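Phosphonate monoester hydrolase (Ruegeria pomeroyi, PDB 4UPK) is a hydrolase of the sulfatase family within the alkaline phosphatase clan, a mixed alpha/beta protein whose assembly holds four chains. Local coordinates at residues I39-L44 / P60-L65; G122-L127 / P226-Q231; S173-R178 / P204-A209; D411-R416 / E422-W427; L445-Q448 / G453-A456. One frame throughout, in Å; residues are numbered along the deposited sequence.

From the N terminus, contact 1 comes first: it closes a short loop between the end of strand 35-41 and helix 60-67. Contact 2 then closes a long excursion, bringing residues 122-127 against the loop that leads into strand 234-239. Contact 3 lies wholly within that excursion and ties helix 169-177 to the irregular chain at 204-209. Contacts 4 and 5 follow in series: contact 4 joins the two loops flanking helix 416-419, and contact 5 joins helix 445-450 to the turn before strand 458-463. No two contacts cross. Contacts 1 and 2 reach the same large mixed sheet, their centres 22 Å apart. Contacts 2 and 3 both touch the second subunit, whereas contact 5 meets the third.

Contact 1: I39-L44 / P60-L65; sequences IIIDQL and PHLRAL
Ile41, the last residue of strand 35-41, and Leu62, near the start of helix 60-67, reach toward each other tip to tip, with Ile41 CD1 4.2 Å from Leu62 CD1. From the loop beyond the strand a third methyl joins them, Leu44 CD2 lying 4.3 Å from Leu62 CD1. One methyl of the helix thus serves two partners. In Ile41, CG1 stands anti to the carbonyl carbon (chi1 -59°) and the chain runs on extended, which carries CD1 off the strand toward the helix. Leu62 extends from the facing side, so the gap between backbones, 11.3 Å between Ile41 CA and Leu62 CA, is bridged by side-chain length alone. No hydrogen bond crosses, and only 81 Å² is buried between the segments.

This buried cluster of three is the close part of the contact. The far side of the helix is the solvent side: Pro60 and Ala64 are exposed there. Arg63, partly exposed, turns its guanidinium to the backbone carbonyls of Cys48, Leu49 and Val57. Within the helix, Ala64 N bonds to Pro60 O at 2.8 Å.

Both carboxylate oxygens of Asp321, on helix 303-333, accept from the first turn of the short helix, at His61 N and Leu62 N. That long helix also lies against Ile41 through Val320 and Ile324, and against Leu44 through Ala317. Leu62 packs on Val344 of strand 340-346, and strand 35-41 pairs in parallel with both 340-346 and 234-239.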
# COMPACT_ATOMS: atom_id res chain seq x y z
N ILE A 39 2.38 8.28 -31.24
CA ILE A 39 2.64 9.71 -31.40
C ILE A 39 1.35 10.48 -31.16
O ILE A 39 0.32 10.16 -31.76
CB ILE A 39 3.31 10.16 -32.76
CG1 ILE A 39 4.57 9.36 -33.07
CG2 ILE A 39 3.59 11.71 -32.79
CD1 ILE A 39 5.12 9.63 -34.51
N ILE A 40 1.45 11.54 -30.32
CA ILE A 40 0.38 12.46 -30.00
C ILE A 40 0.87 13.88 -30.28
O ILE A 40 1.83 14.35 -29.65
CB ILE A 40 -0.22 12.30 -28.55
CG1 ILE A 40 -0.78 10.87 -28.32
CG2 ILE A 40 -1.29 13.39 -28.26
CD1 ILE A 40 -1.27 10.59 -26.93
N ILE A 41 0.20 14.55 -31.23
CA ILE A 41 0.48 15.93 -31.60
C ILE A 41 -0.53 16.74 -30.76
O ILE A 41 -1.70 16.39 -30.74
CB ILE A 41 0.30 16.18 -33.14
CG1 ILE A 41 1.24 15.30 -33.98
CG2 ILE A 41 0.51 17.67 -33.51
CD1 ILE A 41 0.82 15.16 -35.48
N ASP A 42 -0.08 17.76 -30.04
CA ASP A 42 -0.97 18.60 -29.25
C ASP A 42 -1.61 19.66 -30.18
O ASP A 42 -0.91 20.29 -31.00
CB ASP A 42 -0.19 19.28 -28.11
CG ASP A 42 -0.96 19.50 -26.81
OD1 ASP A 42 -1.90 20.32 -26.82
OD2 ASP A 42 -0.57 18.90 -25.78
N GLN A 43 -2.95 19.81 -30.07
CA GLN A 43 -3.79 20.83 -30.71
C GLN A 43 -3.97 20.82 -32.22
O GLN A 43 -4.49 21.79 -32.75
CB GLN A 43 -3.42 22.24 -30.18
CG GLN A 43 -4.58 23.00 -29.56
CD GLN A 43 -4.16 23.92 -28.43
OE1 GLN A 43 -4.11 25.14 -28.58
NE2 GLN A 43 -3.89 23.37 -27.26
N LEU A 44 -3.60 19.73 -32.93
CA LEU A 44 -3.79 19.62 -34.39
C LEU A 44 -5.25 19.30 -34.78
O LEU A 44 -5.79 18.26 -34.37
CB LEU A 44 -2.77 18.66 -35.06
CG LEU A 44 -2.72 18.66 -36.63
CD1 LEU A 44 -2.25 19.98 -37.19
CD2 LEU A 44 -1.87 17.50 -37.16
N PRO A 60 2.75 16.26 -45.95
CA PRO A 60 3.04 15.07 -46.76
C PRO A 60 3.33 13.78 -46.04
O PRO A 60 2.94 12.73 -46.56
CB PRO A 60 4.23 15.52 -47.62
CG PRO A 60 4.87 16.60 -46.84
CD PRO A 60 3.70 17.34 -46.29
N HIS A 61 4.04 13.82 -44.90
CA HIS A 61 4.40 12.61 -44.17
C HIS A 61 3.23 11.97 -43.47
O HIS A 61 3.07 10.74 -43.54
CB HIS A 61 5.62 12.83 -43.26
CG HIS A 61 6.86 13.14 -44.03
ND1 HIS A 61 7.52 12.16 -44.74
CD2 HIS A 61 7.51 14.31 -44.18
CE1 HIS A 61 8.57 12.76 -45.28
NE2 HIS A 61 8.60 14.06 -44.97
N LEU A 62 2.35 12.79 -42.88
CA LEU A 62 1.10 12.35 -42.25
C LEU A 62 0.11 11.83 -43.31
O LEU A 62 -0.58 10.83 -43.09
CB LEU A 62 0.47 13.48 -41.41
CG LEU A 62 1.24 13.87 -40.13
CD1 LEU A 62 0.82 15.24 -39.64
CD2 LEU A 62 1.06 12.84 -39.03
N ARG A 63 0.08 12.47 -44.48
CA ARG A 63 -0.79 12.06 -45.59
C ARG A 63 -0.25 10.81 -46.29
O ARG A 63 -1.04 9.99 -46.77
CB ARG A 63 -1.00 13.22 -46.58
CG ARG A 63 -2.01 14.24 -46.06
CD ARG A 63 -2.05 15.53 -46.86
NE ARG A 63 -2.77 16.58 -46.12
CZ ARG A 63 -2.60 17.88 -46.30
NH1 ARG A 63 -1.74 18.34 -47.20
NH2 ARG A 63 -3.29 18.75 -45.56
N ALA A 64 1.09 10.62 -46.30
CA ALA A 64 1.71 9.42 -46.87
C ALA A 64 1.41 8.24 -45.96
O ALA A 64 1.05 7.18 -46.47
CB ALA A 64 3.22 9.61 -47.03
N LEU A 65 1.49 8.44 -44.62
CA LEU A 65 1.16 7.40 -43.64
C LEU A 65 -0.30 6.99 -43.75
O LEU A 65 -0.58 5.79 -43.74
CB LEU A 65 1.52 7.81 -42.21
CG LEU A 65 1.24 6.77 -41.10
CD1 LEU A 65 2.26 5.60 -41.16
CD2 LEU A 65 1.21 7.42 -39.74

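Contact 2: G122-L127 / P226-Q231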
# COMPACT_ATOMS: atom_id res chain seq x y z
N GLY A 122 5.58 -6.87 -20.45
CA GLY A 122 7.04 -6.90 -20.48
C GLY A 122 7.70 -5.72 -21.15
O GLY A 122 8.92 -5.73 -21.37
N TYR A 123 6.92 -4.68 -21.48
CA TYR A 123 7.42 -3.47 -22.13
C TYR A 123 7.88 -2.41 -21.14
O TYR A 123 7.26 -2.23 -20.08
CB TYR A 123 6.33 -2.85 -23.01
CG TYR A 123 6.03 -3.61 -24.28
CD1 TYR A 123 5.06 -4.61 -24.31
CD2 TYR A 123 6.67 -3.29 -25.47
CE1 TYR A 123 4.76 -5.30 -25.49
CE2 TYR A 123 6.39 -3.98 -26.65
CZ TYR A 123 5.44 -4.98 -26.66
OH TYR A 123 5.14 -5.63 -27.82
N LEU A 124 8.93 -1.67 -21.51
CA LEU A 124 9.37 -0.51 -20.75
C LEU A 124 8.82 0.68 -21.54
O LEU A 124 9.29 0.93 -22.65
CB LEU A 124 10.90 -0.42 -20.59
CG LEU A 124 11.42 0.79 -19.78
CD1 LEU A 124 11.15 0.63 -18.29
CD2 LEU A 124 12.89 1.00 -19.98
N PRO A 125 7.76 1.37 -21.04
CA PRO A 125 7.18 2.49 -21.80
C PRO A 125 8.12 3.69 -21.84
O PRO A 125 8.37 4.33 -20.81
CB PRO A 125 5.85 2.77 -21.08
CG PRO A 125 5.67 1.64 -20.11
CD PRO A 125 7.04 1.17 -19.77
N LEU A 126 8.70 3.97 -23.01
CA LEU A 126 9.65 5.07 -23.16
C LEU A 126 8.93 6.36 -23.47
O LEU A 126 8.14 6.41 -24.43
CB LEU A 126 10.69 4.75 -24.24
CG LEU A 126 11.42 3.40 -24.10
CD1 LEU A 126 12.11 3.01 -25.38
CD2 LEU A 126 12.38 3.39 -22.93
N LEU A 127 9.17 7.41 -22.66
CA LEU A 127 8.55 8.71 -22.85
C LEU A 127 9.46 9.78 -23.41
O LEU A 127 10.48 10.12 -22.81
CB LEU A 127 7.82 9.20 -21.57
CG LEU A 127 7.13 10.57 -21.62
CD1 LEU A 127 5.87 10.53 -22.52
CD2 LEU A 127 6.76 11.02 -20.22
N PRO A 226 18.04 3.97 -31.71
CA PRO A 226 18.87 2.93 -32.36
C PRO A 226 19.22 1.66 -31.58
O PRO A 226 19.13 0.58 -32.15
CB PRO A 226 20.13 3.71 -32.79
CG PRO A 226 19.61 5.06 -33.07
CD PRO A 226 18.56 5.32 -32.01
N ALA A 227 19.60 1.79 -30.30
CA ALA A 227 19.95 0.64 -29.46
C ALA A 227 18.71 -0.23 -29.05
O ALA A 227 18.89 -1.39 -28.65
CB ALA A 227 20.72 1.10 -28.23
N TRP A 228 17.47 0.32 -29.20
CA TRP A 228 16.23 -0.40 -28.88
C TRP A 228 15.80 -1.36 -29.99
O TRP A 228 14.98 -2.25 -29.73
CB TRP A 228 15.08 0.55 -28.49
CG TRP A 228 15.13 0.98 -27.05
CD1 TRP A 228 15.65 2.14 -26.56
CD2 TRP A 228 14.74 0.20 -25.91
NE1 TRP A 228 15.59 2.14 -25.18
CE2 TRP A 228 15.01 0.97 -24.76
CE3 TRP A 228 14.13 -1.07 -25.75
CZ2 TRP A 228 14.71 0.52 -23.47
CZ3 TRP A 228 13.86 -1.52 -24.47
CH2 TRP A 228 14.15 -0.74 -23.34
N ALA A 229 16.34 -1.18 -31.21
CA ALA A 229 16.04 -2.00 -32.39
C ALA A 229 16.35 -3.47 -32.13
O ALA A 229 17.38 -3.80 -31.52
CB ALA A 229 16.81 -1.48 -33.60
N GLY A 230 15.43 -4.33 -32.54
CA GLY A 230 15.56 -5.77 -32.33
C GLY A 230 14.71 -6.26 -31.17
O GLY A 230 14.07 -7.31 -31.27
N GLN A 231 14.72 -5.51 -30.06
CA GLN A 231 13.93 -5.79 -28.87
C GLN A 231 12.53 -5.20 -29.05
O GLN A 231 12.33 -4.35 -29.92
CB GLN A 231 14.60 -5.19 -27.62
CG GLN A 231 15.60 -6.13 -26.95
CD GLN A 231 16.96 -6.26 -27.62
OE1 GLN A 231 17.48 -5.33 -28.27
NE2 GLN A 231 17.60 -7.41 -27.44
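Leu126 and Trp228 face each other with their CA atoms 10.3 Å apart, and no hydrogen bond joins the two backbones. Gly122 ends helix 114-120 in a Schellman motif with positive phi, after which the chain straightens into strand 125-127. Across from it, residues 226-228 have helical backbone angles, and a type II beta turn follows from Trp228 to Gln231. Gly230 takes the third position of that turn, closed by Gln231 N to Trp228 O at 3.3 Å.

The indole of Trp228 fills the distance. Leu126 CD1 sits over one of its faces as a CH-pi contact, 3.6 Å from the centroid of the five-membered ring and 11° off the normal. The other branch overhangs the rim, Leu126 CD2 lying 3.7 Å from Trp228 CZ2, above the plane but beyond the ring's outline. Leu124 is turned differently: its CG is anti to the backbone N (chi1 -180°), and CD2 comes obliquely to the indole, 4.0 Å from Trp228 CZ2.

Tyr169 of the second subunit meets the Trp228 ring edge-to-face, and Met167 of that subunit packs on it, so the indole also belongs to a subunit interface. Leu126 pairs through its backbone with Phe234 and His236. Two helix-to-strand connections thus meet where they enter neighbouring parallel strands, 125-127 and 234-239, an arrangement characteristic of the layered alpha/beta core of the alkaline phosphatase clan.

Contact 3: S173-R178 / P204-A209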
# COMPACT_ATOMS: atom_id res chain seq x y z
N SER A 173 18.53 23.94 -22.15
CA SER A 173 19.99 23.78 -22.02
C SER A 173 20.65 23.68 -23.41
O SER A 173 21.70 24.27 -23.60
CB SER A 173 20.32 22.57 -21.15
OG SER A 173 19.75 22.74 -19.86
N HIS A 174 20.00 23.03 -24.38
CA HIS A 174 20.44 22.95 -25.78
C HIS A 174 20.59 24.39 -26.32
O HIS A 174 21.62 24.73 -26.90
CB HIS A 174 19.42 22.14 -26.62
CG HIS A 174 19.78 22.02 -28.07
ND1 HIS A 174 19.05 22.67 -29.06
CD2 HIS A 174 20.83 21.39 -28.65
CE1 HIS A 174 19.65 22.36 -30.20
NE2 HIS A 174 20.73 21.62 -30.00
N LEU A 175 19.59 25.25 -26.04
CA LEU A 175 19.57 26.67 -26.44
C LEU A 175 20.70 27.50 -25.81
O LEU A 175 21.33 28.27 -26.52
CB LEU A 175 18.19 27.32 -26.20
CG LEU A 175 17.01 26.78 -27.03
CD1 LEU A 175 15.70 27.30 -26.48
CD2 LEU A 175 17.12 27.16 -28.49
N LYS A 176 20.95 27.34 -24.49
CA LYS A 176 22.04 28.05 -23.82
C LYS A 176 23.40 27.61 -24.37
O LYS A 176 24.25 28.47 -24.64
CB LYS A 176 21.98 27.87 -22.29
CG LYS A 176 20.95 28.75 -21.61
CD LYS A 176 20.62 28.28 -20.18
CE LYS A 176 19.29 28.81 -19.67
NZ LYS A 176 19.27 30.29 -19.53
N ASN A 177 23.59 26.29 -24.57
CA ASN A 177 24.85 25.69 -25.08
C ASN A 177 25.18 26.04 -26.53
O ASN A 177 26.35 26.08 -26.91
CB ASN A 177 24.88 24.18 -24.86
CG ASN A 177 24.93 23.78 -23.41
OD1 ASN A 177 25.36 24.55 -22.54
ND2 ASN A 177 24.50 22.58 -23.11
N ARG A 178 24.15 26.31 -27.33
CA ARG A 178 24.29 26.70 -28.73
C ARG A 178 24.53 28.19 -28.82
O ARG A 178 24.81 28.71 -29.90
CB ARG A 178 23.08 26.25 -29.56
CG ARG A 178 23.04 24.73 -29.74
CD ARG A 178 23.05 24.30 -31.18
NE ARG A 178 24.40 23.98 -31.64
CZ ARG A 178 24.69 23.38 -32.79
NH1 ARG A 178 23.71 23.01 -33.61
NH2 ARG A 178 25.95 23.13 -33.11
N PRO A 204 10.15 35.68 -37.29
CA PRO A 204 10.75 34.34 -37.07
C PRO A 204 11.14 34.10 -35.60
O PRO A 204 11.42 35.05 -34.87
CB PRO A 204 11.97 34.34 -38.00
CG PRO A 204 12.33 35.77 -38.16
CD PRO A 204 11.02 36.53 -38.13
N ALA A 205 11.13 32.86 -35.14
CA ALA A 205 11.53 32.55 -33.77
C ALA A 205 13.02 32.88 -33.55
O ALA A 205 13.78 32.91 -34.51
CB ALA A 205 11.25 31.09 -33.46
N MET A 206 13.40 33.16 -32.29
CA MET A 206 14.77 33.47 -31.81
C MET A 206 15.74 32.36 -32.25
O MET A 206 16.89 32.63 -32.61
CB MET A 206 14.75 33.62 -30.26
CG MET A 206 16.14 33.57 -29.57
SD MET A 206 16.13 32.85 -27.87
CE MET A 206 16.05 31.12 -28.26
N TYR A 207 15.27 31.11 -32.20
CA TYR A 207 16.03 29.90 -32.55
C TYR A 207 15.85 29.51 -34.02
O TYR A 207 14.77 29.71 -34.59
CB TYR A 207 15.64 28.73 -31.60
CG TYR A 207 14.15 28.59 -31.38
CD1 TYR A 207 13.35 27.87 -32.27
CD2 TYR A 207 13.53 29.20 -30.29
CE1 TYR A 207 11.97 27.76 -32.07
CE2 TYR A 207 12.15 29.12 -30.10
CZ TYR A 207 11.38 28.39 -30.99
OH TYR A 207 10.02 28.30 -30.79
N ARG A 208 16.90 28.95 -34.61
CA ARG A 208 16.87 28.45 -36.00
C ARG A 208 16.03 27.16 -35.99
O ARG A 208 15.84 26.58 -34.92
CB ARG A 208 18.29 28.16 -36.53
CG ARG A 208 19.15 29.42 -36.62
CD ARG A 208 20.61 29.12 -36.94
NE ARG A 208 20.78 28.72 -38.33
CZ ARG A 208 21.64 27.80 -38.75
NH1 ARG A 208 22.44 27.18 -37.89
NH2 ARG A 208 21.70 27.48 -40.04
N ALA A 209 15.51 26.75 -37.16
CA ALA A 209 14.69 25.54 -37.32
C ALA A 209 15.36 24.28 -36.76
O ALA A 209 14.69 23.51 -36.08
CB ALA A 209 14.32 25.33 -38.78
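Apolar contact is what joins Leu175 to Met206 and Tyr207, and a single methyl carries it. Leu175 CD2 lies 3.8 Å from Tyr207 CB and 4.1 Å from Met206 CE. The methionine gets there by bending at chi2 and chi3, which swings its terminal methyl back toward the helix although its CB does not point that way. Tyr207 is met at the root of its side chain, at CB, and the leucine methyl comes only obliquely to the ring.

Around that ring the loop folds on itself. Ala205 CB is 3.6 Å above one face, toward the rim, while Met206 CE lies in the plane at its edge. Trp171, from the same helix as Leu175, adds an edge-to-face ring contact to Tyr207. The contact therefore pins helix 169-177 to the irregular chain that precedes helix 213-224, a peripheral part of the sulfatase-family region in which the 25 residues between the segments form neither helix nor strand.

Among polar groups, no hydrogen bond passes between the segments. The helix keeps its own ladder, with Asn177 N to Ser173 O at 2.9 Å. Arg178 NH1 and Arg208 NH1 stand 6.1 Å apart; Arg208 has Glu210 as a salt-bridge partner, and Arg178 a long, weak ion pair with Asp211. On another side of the helix, Ser173 OG and Asn177 ND2 bond to Ala227 N and Leu222 O of the second subunit.

Contact 4: D411-R416 / E422-W427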
# COMPACT_ATOMS: atom_id res chain seq x y z
N ASP A 411 -13.32 2.14 -20.47
CA ASP A 411 -14.61 2.45 -21.12
C ASP A 411 -14.53 2.30 -22.64
O ASP A 411 -15.56 2.02 -23.28
CB ASP A 411 -15.06 3.88 -20.78
CG ASP A 411 -15.39 4.11 -19.32
OD1 ASP A 411 -16.12 3.28 -18.73
OD2 ASP A 411 -14.96 5.15 -18.78
N GLY A 412 -13.34 2.53 -23.20
CA GLY A 412 -13.07 2.43 -24.63
C GLY A 412 -13.08 1.02 -25.15
O GLY A 412 -12.95 0.06 -24.39
N ARG A 413 -13.24 0.88 -26.47
CA ARG A 413 -13.27 -0.39 -27.16
C ARG A 413 -12.20 -0.43 -28.26
O ARG A 413 -11.96 0.57 -28.93
CB ARG A 413 -14.67 -0.64 -27.76
CG ARG A 413 -15.75 -0.88 -26.71
CD ARG A 413 -17.12 -1.13 -27.33
NE ARG A 413 -17.14 -2.30 -28.20
CZ ARG A 413 -18.18 -2.65 -28.96
NH1 ARG A 413 -19.30 -1.93 -28.93
NH2 ARG A 413 -18.12 -3.70 -29.75
N SER A 414 -11.56 -1.59 -28.41
CA SER A 414 -10.52 -1.82 -29.41
C SER A 414 -10.99 -1.49 -30.83
O SER A 414 -12.08 -1.89 -31.25
CB SER A 414 -10.04 -3.27 -29.34
OG SER A 414 -9.01 -3.53 -30.28
N LEU A 415 -10.14 -0.76 -31.57
CA LEU A 415 -10.38 -0.37 -32.96
C LEU A 415 -9.83 -1.41 -33.93
O LEU A 415 -9.92 -1.21 -35.14
CB LEU A 415 -9.73 0.99 -33.24
CG LEU A 415 -10.28 2.20 -32.49
CD1 LEU A 415 -9.55 3.45 -32.89
CD2 LEU A 415 -11.78 2.37 -32.72
N ARG A 416 -9.27 -2.52 -33.40
CA ARG A 416 -8.70 -3.61 -34.18
C ARG A 416 -9.61 -4.16 -35.28
O ARG A 416 -9.11 -4.27 -36.40
CB ARG A 416 -8.11 -4.71 -33.29
CG ARG A 416 -6.87 -5.35 -33.88
CD ARG A 416 -6.31 -6.37 -32.95
NE ARG A 416 -5.34 -7.23 -33.62
CZ ARG A 416 -4.72 -8.25 -33.03
NH1 ARG A 416 -4.94 -8.52 -31.75
NH2 ARG A 416 -3.85 -8.99 -33.72
N GLU A 422 -13.15 -4.10 -41.48
CA GLU A 422 -14.42 -4.55 -40.90
C GLU A 422 -14.97 -3.53 -39.90
O GLU A 422 -14.43 -2.42 -39.82
CB GLU A 422 -14.34 -5.96 -40.27
CG GLU A 422 -13.03 -6.73 -40.30
CD GLU A 422 -12.89 -7.84 -41.33
OE1 GLU A 422 -13.80 -8.00 -42.17
OE2 GLU A 422 -11.90 -8.59 -41.24
N ALA A 423 -16.05 -3.87 -39.18
CA ALA A 423 -16.69 -3.02 -38.17
C ALA A 423 -17.63 -3.84 -37.29
O ALA A 423 -18.49 -4.55 -37.82
CB ALA A 423 -17.48 -1.88 -38.83
N PRO A 424 -17.49 -3.77 -35.95
CA PRO A 424 -18.41 -4.53 -35.08
C PRO A 424 -19.86 -4.08 -35.25
O PRO A 424 -20.11 -2.89 -35.46
CB PRO A 424 -17.89 -4.21 -33.66
CG PRO A 424 -16.48 -3.74 -33.85
CD PRO A 424 -16.52 -2.99 -35.16
N SER A 425 -20.82 -5.04 -35.20
CA SER A 425 -22.25 -4.75 -35.37
C SER A 425 -22.87 -3.96 -34.21
O SER A 425 -23.87 -3.26 -34.41
CB SER A 425 -23.04 -6.02 -35.64
OG SER A 425 -22.51 -6.75 -36.73
N ASP A 426 -22.27 -4.05 -33.00
CA ASP A 426 -22.74 -3.37 -31.80
C ASP A 426 -21.89 -2.09 -31.48
O ASP A 426 -21.84 -1.65 -30.33
CB ASP A 426 -22.77 -4.35 -30.61
CG ASP A 426 -21.41 -4.93 -30.21
OD1 ASP A 426 -20.43 -4.80 -31.02
OD2 ASP A 426 -21.32 -5.53 -29.11
N TRP A 427 -21.24 -1.52 -32.51
CA TRP A 427 -20.40 -0.33 -32.37
C TRP A 427 -21.23 0.90 -32.04
O TRP A 427 -22.44 0.92 -32.25
CB TRP A 427 -19.53 -0.09 -33.63
CG TRP A 427 -18.38 0.85 -33.40
CD1 TRP A 427 -18.30 2.16 -33.78
CD2 TRP A 427 -17.18 0.56 -32.66
NE1 TRP A 427 -17.14 2.72 -33.29
CE2 TRP A 427 -16.43 1.76 -32.60
CE3 TRP A 427 -16.67 -0.58 -32.02
CZ2 TRP A 427 -15.19 1.84 -31.95
CZ3 TRP A 427 -15.46 -0.50 -31.37
CH2 TRP A 427 -14.72 0.69 -31.35
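Arg413 grips Asp426 end-on with two nitrogens, one to the backbone and one to the carboxylate. NH1 donates to Asp426 O at 2.9 Å with an N-H...O angle of 147°. NH2 makes the straighter bond, a salt bridge to Asp426 OD1, also 2.9 Å and at 164°. Both acceptors lie close to the guanidinium plane, yet each is met from above its own carbonyl or carboxylate plane. With CG between the backbone N and the carbonyl carbon (chi1 63°), Asp426 brings OD1 to the same guanidinium as its backbone O.

Over the guanidinium comes Trp427, with CE3 4.0 Å above the centre of the Arg413 plane and the two flat groups tilted. The arginine's aliphatic stem also touches the indole, Arg413 CB being 3.7 Å from Trp427 CZ3. Leu415 crosses the ring at about a right angle, CD2 to Trp427 CZ2 at 3.5 Å. The indole NE1 donates outside the contact, to Pro388 O.

Ser414 OG accepts from Arg416 N at 3.3 Å, a capping bond at the turn into helix 416-419, and is also hydrogen-bonded to Asp400 OD2. Arg413 N bonds to Asp393 OD1 and Leu415 N to Thr397 OG1.

Asp426 is exposed and Trp427 buried, the charged pair lying outside the indole. The carboxylate probably offsets the arginine's charge, and the two bonds together should fix the rotation of its guanidinium beside the tryptophan.

Contact 5: L445-Q448 / G453-A456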
# COMPACT_ATOMS: atom_id res chain seq x y z
N LEU A 445 -14.68 32.28 -15.26
CA LEU A 445 -15.56 33.31 -15.80
C LEU A 445 -17.03 32.85 -15.83
O LEU A 445 -17.91 33.64 -15.54
CB LEU A 445 -15.08 33.83 -17.19
CG LEU A 445 -13.70 34.52 -17.23
CD1 LEU A 445 -13.19 34.65 -18.65
CD2 LEU A 445 -13.75 35.88 -16.62
N TRP A 446 -17.28 31.55 -16.10
CA TRP A 446 -18.61 30.93 -16.08
C TRP A 446 -19.18 30.92 -14.67
O TRP A 446 -20.37 31.18 -14.50
CB TRP A 446 -18.54 29.49 -16.60
CG TRP A 446 -18.19 29.38 -18.05
CD1 TRP A 446 -19.04 29.51 -19.11
CD2 TRP A 446 -16.91 29.06 -18.60
NE1 TRP A 446 -18.36 29.30 -20.29
CE2 TRP A 446 -17.05 29.00 -20.01
CE3 TRP A 446 -15.63 28.83 -18.04
CZ2 TRP A 446 -15.98 28.73 -20.86
CZ3 TRP A 446 -14.57 28.58 -18.89
CH2 TRP A 446 -14.74 28.55 -20.29
N GLN A 447 -18.34 30.61 -13.65
CA GLN A 447 -18.74 30.57 -12.23
C GLN A 447 -19.10 31.94 -11.74
O GLN A 447 -20.08 32.07 -11.01
CB GLN A 447 -17.63 29.99 -11.35
CG GLN A 447 -17.57 28.49 -11.38
CD GLN A 447 -16.57 27.97 -10.38
OE1 GLN A 447 -15.38 27.87 -10.65
NE2 GLN A 447 -17.06 27.59 -9.22
N GLN A 448 -18.29 32.96 -12.14
CA GLN A 448 -18.47 34.36 -11.77
C GLN A 448 -19.78 34.92 -12.35
O GLN A 448 -20.48 35.64 -11.66
CB GLN A 448 -17.28 35.20 -12.27
CG GLN A 448 -16.01 35.03 -11.47
CD GLN A 448 -14.80 35.53 -12.22
OE1 GLN A 448 -14.69 36.72 -12.55
NE2 GLN A 448 -13.84 34.65 -12.47
N GLY A 453 -21.20 26.42 -8.06
CA GLY A 453 -20.00 25.97 -7.36
C GLY A 453 -19.22 24.90 -8.09
O GLY A 453 -19.63 24.44 -9.16
N PRO A 454 -18.08 24.43 -7.49
CA PRO A 454 -17.23 23.44 -8.19
C PRO A 454 -17.70 21.99 -8.28
O PRO A 454 -16.96 21.14 -8.79
CB PRO A 454 -15.87 23.61 -7.50
CG PRO A 454 -16.21 24.05 -6.12
CD PRO A 454 -17.46 24.88 -6.22
N SER A 455 -18.93 21.69 -7.80
CA SER A 455 -19.59 20.39 -7.92
C SER A 455 -20.54 20.42 -9.14
O SER A 455 -21.04 19.37 -9.55
CB SER A 455 -20.39 20.07 -6.65
OG SER A 455 -19.55 19.59 -5.61
N ALA A 456 -20.80 21.61 -9.70
CA ALA A 456 -21.73 21.82 -10.82
C ALA A 456 -21.10 22.40 -12.10
O ALA A 456 -21.79 23.02 -12.92
CB ALA A 456 -22.90 22.68 -10.36
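Gln447, on helix 445-450, spans the gap to Gly453 and Pro454 with its side chain alone. The nearest CA atoms, Gln447 CA and Gly453 CA, are 6.8 Å apart, and no hydrogen bond links the two segments directly. CB points from the helix toward the loop, but CB, CG and CD make no close contact there; the amide nitrogen does the touching. CG stands anti to the carbonyl carbon (chi1 -80°), and the chain runs on extended through CD (chi2 -173°), bringing the amide up to the following loop.

At the tip the two amide atoms have separate tasks. OE1 turns back to the chain before the helix, accepting from Glu439 N and from Thr444 N; the second bond, to the residue just ahead of the helix, resembles one half of a capping box. NE2 donates to Phe452 O and stands over the face of the Gly453-Pro454 peptide. It lies 3.6 Å from Gly453 C and 3.7 Å from Pro454 N, while Pro454 CD is 4.1 Å from Gln447 NE2. These last approaches are van der Waals contacts. The three bonds at its ends fix the rotation of this buried amide.

The loop it meets is a type I beta turn from Gly453 to Ala456, closed by Ala456 N to Gly453 O at 3.1 Å. Outward, Pro454 packs on Leu523 of the third subunit, and Ser455 OG bonds to His519 NE2 of that subunit. The whole is a helix-turn-strand connection, the glutamine tying the chain before the helix to the chain just after it as the turn leads into strand 458-463 of the four-stranded antiparallel sheet.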